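PDB 6MF4: cell cycle serine/threonine-protein kinase CDC5/MSD2 from Saccharomyces cerevisiae, which phosphorylates serine and threonine residues of target proteins to drive mitotic exit, and is represented here by its polo-box domain. Local coordinates for residues A[94-99]-A[228-233]; A[237-240]-A[246-249]. All blocks are in the same frame, centred on the assembly; numbering follows the deposited sequence.

How the interactions relate
Both interactions involve the sheet of the second polo box, at neighbouring strands. Interaction 1 lays the loop 94-99, on its way from helix 56-82 to strand 99-103, over strand 228-232; it is small, largely buried, and made of carbon contacts plus one water bridge. Interaction 2 is internal to that sheet, the hairpin of strands 237-241 and 247-251, further from the chain centre and only partly buried, and its chemistry is that of a sheet edge: backbone hydrogen bonds and paired hydroxyls. The two meet directly. T239 is bonded through its backbone N to A230 O, while H95 from the loop reaches the T249 hydroxyl.

Interaction 1: residues A[94-99]-A[228-233]; sequences KHPMIV and KMAISD
A water joins K94 to S232: it donates to K94 O at 2.6 Å and is hydrogen-bonded to S232 OG at 2.8 Å. On the serine, chi1 of 61° sets OG between the backbone N and the carbonyl carbon, where it meets the water. Beside this bridge the P96 ring provides the direct contact. Its CG sits 4.1 Å from A230 CB and its CB 4.1 Å from S232 CB, so the CB-CG bond of the ring bridges two residues of the strand whose side chains project to the same face. The loop 94-99 leads from the long helix 56-82 to strand 99-103, the first strand of the other polo-box sheet, and here it crosses the sheet of the second polo box. M229 and I231 turn to the opposite face of the strand, where M229 packs on F269 and I276 of helix 269-283. Further along the loop the chain leaves P96 and is held by other partners: I98 is bonded through its backbone N to S116 OG, and V99 N donates to Q220 OE1 on the adjacent strand 219-223. On the neighbouring strand 237-241 the CD carbon of P96 lies against the hydroxyl of T239.

Interaction 2: residues A[237-240]-A[246-249]; sequences LVTY and ESTT
T239 and T249 face each other from adjoining strands, and their side chains cross obliquely, with the two OG1 atoms only 2.6 Å apart in a hydrogen bond. Both adopt the same rotamer: OG1 lies anti to the carbonyl carbon and the methyl anti to the backbone N (chi1 -64° and -62°). With this torsion each hydroxyl leans to its partner, and they meet over the face that the two residues share. The methyls diverge, each still flanking the other residue's hydroxyl; T239 CG2 comes to 3.5 Å from S247 OG, and T249 CG2 to 4.3 Å from L237 CB. The same face receives the loop carrying P96 and H95, and H95 ND1 is hydrogen-bonded to T249 OG1. With an alanine in place of T239, T249 OG1 would probably keep H95 but lose its cross-strand mate, and a gap would open beside S247 OG and the P96 ring.

On the opposite face Y240 stands beside T248, whose OG1 lies at the edge of the tyrosine ring, near its plane. The far end of that ring is fixed by a hydrogen bond between its OH and H227 ND1, and the ring also meets Y264. In this antiparallel beta hairpin Y240 and T248 form the hydrogen-bonded pair, Y240 N giving to T248 O at 2.8 Å and T248 N to Y240 O at 3.0 Å; T239 and T249 form the adjacent non-hydrogen-bonded pair. T249 OG1 has one proton for T239 OG1 and H95 ND1, so it can donate to only one and probably accepts from the other.

Interaction 1: residues A[94-99]-A[228-233]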
loop_
_atom_site.group_PDB
_atom_site.type_symbol
_atom_site.label_atom_id
_atom_site.label_comp_id
_atom_site.label_asym_id
_atom_site.label_seq_id
_atom_site.Cartn_x
_atom_site.Cartn_y
_atom_site.Cartn_z
ATOM N N LYS A 94 15.112 -1.055 4.569
ATOM C CA LYS A 94 14.612 -1.965 3.551
ATOM C C LYS A 94 13.587 -1.224 2.704
ATOM O O LYS A 94 12.631 -0.664 3.237
ATOM C CB LYS A 94 13.986 -3.204 4.200
ATOM C CG LYS A 94 13.540 -4.270 3.213
ATOM N N HIS A 95 13.799 -1.197 1.392
ATOM C CA HIS A 95 12.844 -0.574 0.486
ATOM C C HIS A 95 11.525 -1.346 0.522
ATOM O O HIS A 95 11.520 -2.572 0.384
ATOM C CB HIS A 95 13.392 -0.531 -0.944
ATOM C CG HIS A 95 14.313 0.620 -1.213
ATOM N ND1 HIS A 95 14.151 1.858 -0.630
ATOM C CD2 HIS A 95 15.404 0.718 -2.009
ATOM C CE1 HIS A 95 15.104 2.670 -1.055
ATOM N NE2 HIS A 95 15.877 2.003 -1.893
ATOM N N PRO A 96 10.400 -0.640 0.718
ATOM C CA PRO A 96 9.122 -1.350 0.735
ATOM C C PRO A 96 8.580 -1.601 -0.661
ATOM O O PRO A 96 9.070 -1.034 -1.637
ATOM C CB PRO A 96 8.207 -0.392 1.497
ATOM C CG PRO A 96 8.713 0.945 1.108
ATOM C CD PRO A 96 10.218 0.796 1.003
ATOM N N MET A 97 7.577 -2.466 -0.734
ATOM C CA MET A 97 6.740 -2.603 -1.913
ATOM C C MET A 97 6.090 -1.260 -2.199
ATOM O O MET A 97 5.653 -0.585 -1.267
ATOM C CB MET A 97 5.662 -3.660 -1.677
ATOM C CG MET A 97 4.932 -4.108 -2.924
ATOM S SD MET A 97 6.001 -4.871 -4.154
ATOM C CE MET A 97 7.110 -5.841 -3.126
ATOM N N ILE A 98 6.016 -0.864 -3.466
ATOM C CA ILE A 98 5.295 0.361 -3.809
ATOM C C ILE A 98 4.399 0.157 -5.022
ATOM O O ILE A 98 4.627 -0.725 -5.850
ATOM C CB ILE A 98 6.248 1.558 -4.079
ATOM C CG1 ILE A 98 7.062 1.358 -5.357
ATOM C CG2 ILE A 98 7.164 1.799 -2.876
ATOM C CD1 ILE A 98 7.821 2.600 -5.775
ATOM N N VAL A 99 3.361 0.979 -5.088
ATOM C CA VAL A 99 2.488 1.052 -6.242
ATOM C C VAL A 99 3.114 1.997 -7.256
ATOM O O VAL A 99 3.362 3.159 -6.945
ATOM C CB VAL A 99 1.085 1.549 -5.848
ATOM C CG1 VAL A 99 0.194 1.696 -7.072
ATOM C CG2 VAL A 99 0.466 0.605 -4.840
ATOM N N LYS A 228 5.975 11.242 -3.845
ATOM C CA LYS A 228 5.315 10.143 -3.158
ATOM C C LYS A 228 6.108 9.754 -1.934
ATOM O O LYS A 228 7.337 9.851 -1.909
ATOM C CB LYS A 228 5.157 8.922 -4.061
ATOM C CG LYS A 228 4.716 9.217 -5.465
ATOM C CD LYS A 228 4.648 7.923 -6.265
ATOM C CE LYS A 228 4.567 8.183 -7.752
ATOM N NZ LYS A 228 3.794 9.406 -8.054
ATOM N N MET A 229 5.388 9.304 -0.919
ATOM C CA MET A 229 6.007 8.834 0.301
ATOM C C MET A 229 5.360 7.533 0.724
ATOM O O MET A 229 4.138 7.379 0.636
ATOM C CB MET A 229 5.884 9.883 1.401
ATOM C CG MET A 229 6.775 11.095 1.175
ATOM S SD MET A 229 6.418 12.452 2.305
ATOM C CE MET A 229 6.415 11.604 3.883
ATOM N N ALA A 230 6.192 6.594 1.158
ATOM C CA ALA A 230 5.710 5.335 1.702
ATOM C C ALA A 230 6.192 5.184 3.139
ATOM O O ALA A 230 7.364 5.403 3.434
ATOM C CB ALA A 230 6.177 4.168 0.854
ATOM N N ILE A 231 5.269 4.824 4.025
ATOM C CA ILE A 231 5.577 4.576 5.428
ATOM C C ILE A 231 5.540 3.074 5.698
ATOM O O ILE A 231 4.539 2.412 5.412
ATOM C CB ILE A 231 4.571 5.289 6.358
ATOM C CG1 ILE A 231 4.496 6.789 6.044
ATOM C CG2 ILE A 231 4.930 5.064 7.815
ATOM C CD1 ILE A 231 5.796 7.565 6.283
ATOM N N SER A 232 6.626 2.538 6.248
ATOM C CA SER A 232 6.714 1.106 6.521
ATOM C C SER A 232 7.334 0.821 7.879
ATOM O O SER A 232 7.773 1.729 8.584
ATOM C CB SER A 232 7.521 0.401 5.426
ATOM O OG SER A 232 8.846 0.905 5.352
ATOM N N ASP A 233 7.365 -0.461 8.226
ATOM C CA ASP A 233 7.897 -0.919 9.500
ATOM C C ASP A 233 7.211 -0.208 10.662
ATOM O O ASP A 233 7.865 0.350 11.546
ATOM C CB ASP A 233 9.409 -0.703 9.550
ATOM C CG ASP A 233 10.068 -1.452 10.694
ATOM O OD1 ASP A 233 9.438 -2.378 11.248
ATOM O OD2 ASP A 233 11.221 -1.118 11.035
HETATM O O HOH W 1 10.381 -1.211 4.449
#

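Interaction 2: residues A[237-240]-A[246-249]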
loop_
_atom_site.group_PDB
_atom_site.type_symbol
_atom_site.label_atom_id
_atom_site.label_comp_id
_atom_site.label_asym_id
_atom_site.label_seq_id
_atom_site.Cartn_x
_atom_site.Cartn_y
_atom_site.Cartn_z
ATOM N N LEU A 237 9.950 3.781 9.266
ATOM C CA LEU A 237 10.688 4.067 8.039
ATOM C C LEU A 237 9.851 4.903 7.088
ATOM O O LEU A 237 8.649 4.675 6.949
ATOM C CB LEU A 237 11.112 2.775 7.337
ATOM C CG LEU A 237 12.118 1.869 8.044
ATOM C CD1 LEU A 237 12.229 0.557 7.291
ATOM C CD2 LEU A 237 13.478 2.545 8.150
ATOM N N VAL A 238 10.493 5.870 6.441
ATOM C CA VAL A 238 9.856 6.638 5.384
ATOM C C VAL A 238 10.665 6.473 4.105
ATOM O O VAL A 238 11.895 6.563 4.107
ATOM C CB VAL A 238 9.720 8.136 5.747
ATOM C CG1 VAL A 238 11.067 8.735 6.136
ATOM C CG2 VAL A 238 9.089 8.916 4.593
ATOM N N THR A 239 9.957 6.198 3.018
ATOM C CA THR A 239 10.575 6.050 1.713
ATOM C C THR A 239 10.089 7.192 0.849
ATOM O O THR A 239 8.886 7.364 0.645
ATOM C CB THR A 239 10.232 4.694 1.066
ATOM O OG1 THR A 239 10.772 3.638 1.866
ATOM C CG2 THR A 239 10.803 4.597 -0.344
ATOM N N TYR A 240 11.029 7.991 0.366
ATOM C CA TYR A 240 10.688 9.093 -0.502
ATOM C C TYR A 240 10.891 8.668 -1.941
ATOM O O TYR A 240 11.911 8.077 -2.294
ATOM C CB TYR A 240 11.522 10.330 -0.184
ATOM C CG TYR A 240 11.313 11.437 -1.188
ATOM C CD1 TYR A 240 10.219 12.285 -1.096
ATOM C CD2 TYR A 240 12.201 11.624 -2.235
ATOM C CE1 TYR A 240 10.020 13.292 -2.016
ATOM C CE2 TYR A 240 12.011 12.627 -3.157
ATOM C CZ TYR A 240 10.922 13.458 -3.044
ATOM O OH TYR A 240 10.744 14.455 -3.971
ATOM N N GLU A 246 13.170 8.422 -8.229
ATOM C CA GLU A 246 14.336 8.072 -7.432
ATOM C C GLU A 246 13.863 7.738 -6.026
ATOM O O GLU A 246 13.262 8.581 -5.353
ATOM C CB GLU A 246 15.352 9.217 -7.412
ATOM C CG GLU A 246 15.959 9.533 -8.774
ATOM C CD GLU A 246 17.450 9.252 -8.829
ATOM O OE1 GLU A 246 18.184 9.754 -7.948
ATOM O OE2 GLU A 246 17.889 8.529 -9.750
ATOM N N SER A 247 14.144 6.513 -5.592
ATOM C CA SER A 247 13.651 6.007 -4.318
ATOM C C SER A 247 14.750 5.949 -3.262
ATOM O O SER A 247 15.832 5.413 -3.504
ATOM C CB SER A 247 13.043 4.619 -4.513
ATOM O OG SER A 247 12.597 4.079 -3.284
ATOM N N THR A 248 14.460 6.508 -2.089
ATOM C CA THR A 248 15.396 6.507 -0.972
ATOM C C THR A 248 14.639 6.313 0.340
ATOM O O THR A 248 13.599 6.932 0.559
ATOM C CB THR A 248 16.199 7.812 -0.920
ATOM O OG1 THR A 248 15.320 8.919 -1.162
ATOM C CG2 THR A 248 17.286 7.808 -1.977
ATOM N N THR A 249 15.167 5.450 1.203
ATOM C CA THR A 249 14.504 5.107 2.461
ATOM C C THR A 249 15.338 5.544 3.656
ATOM O O THR A 249 16.551 5.331 3.687
ATOM C CB THR A 249 14.234 3.593 2.537
ATOM O OG1 THR A 249 13.357 3.221 1.466
ATOM C CG2 THR A 249 13.597 3.202 3.871
#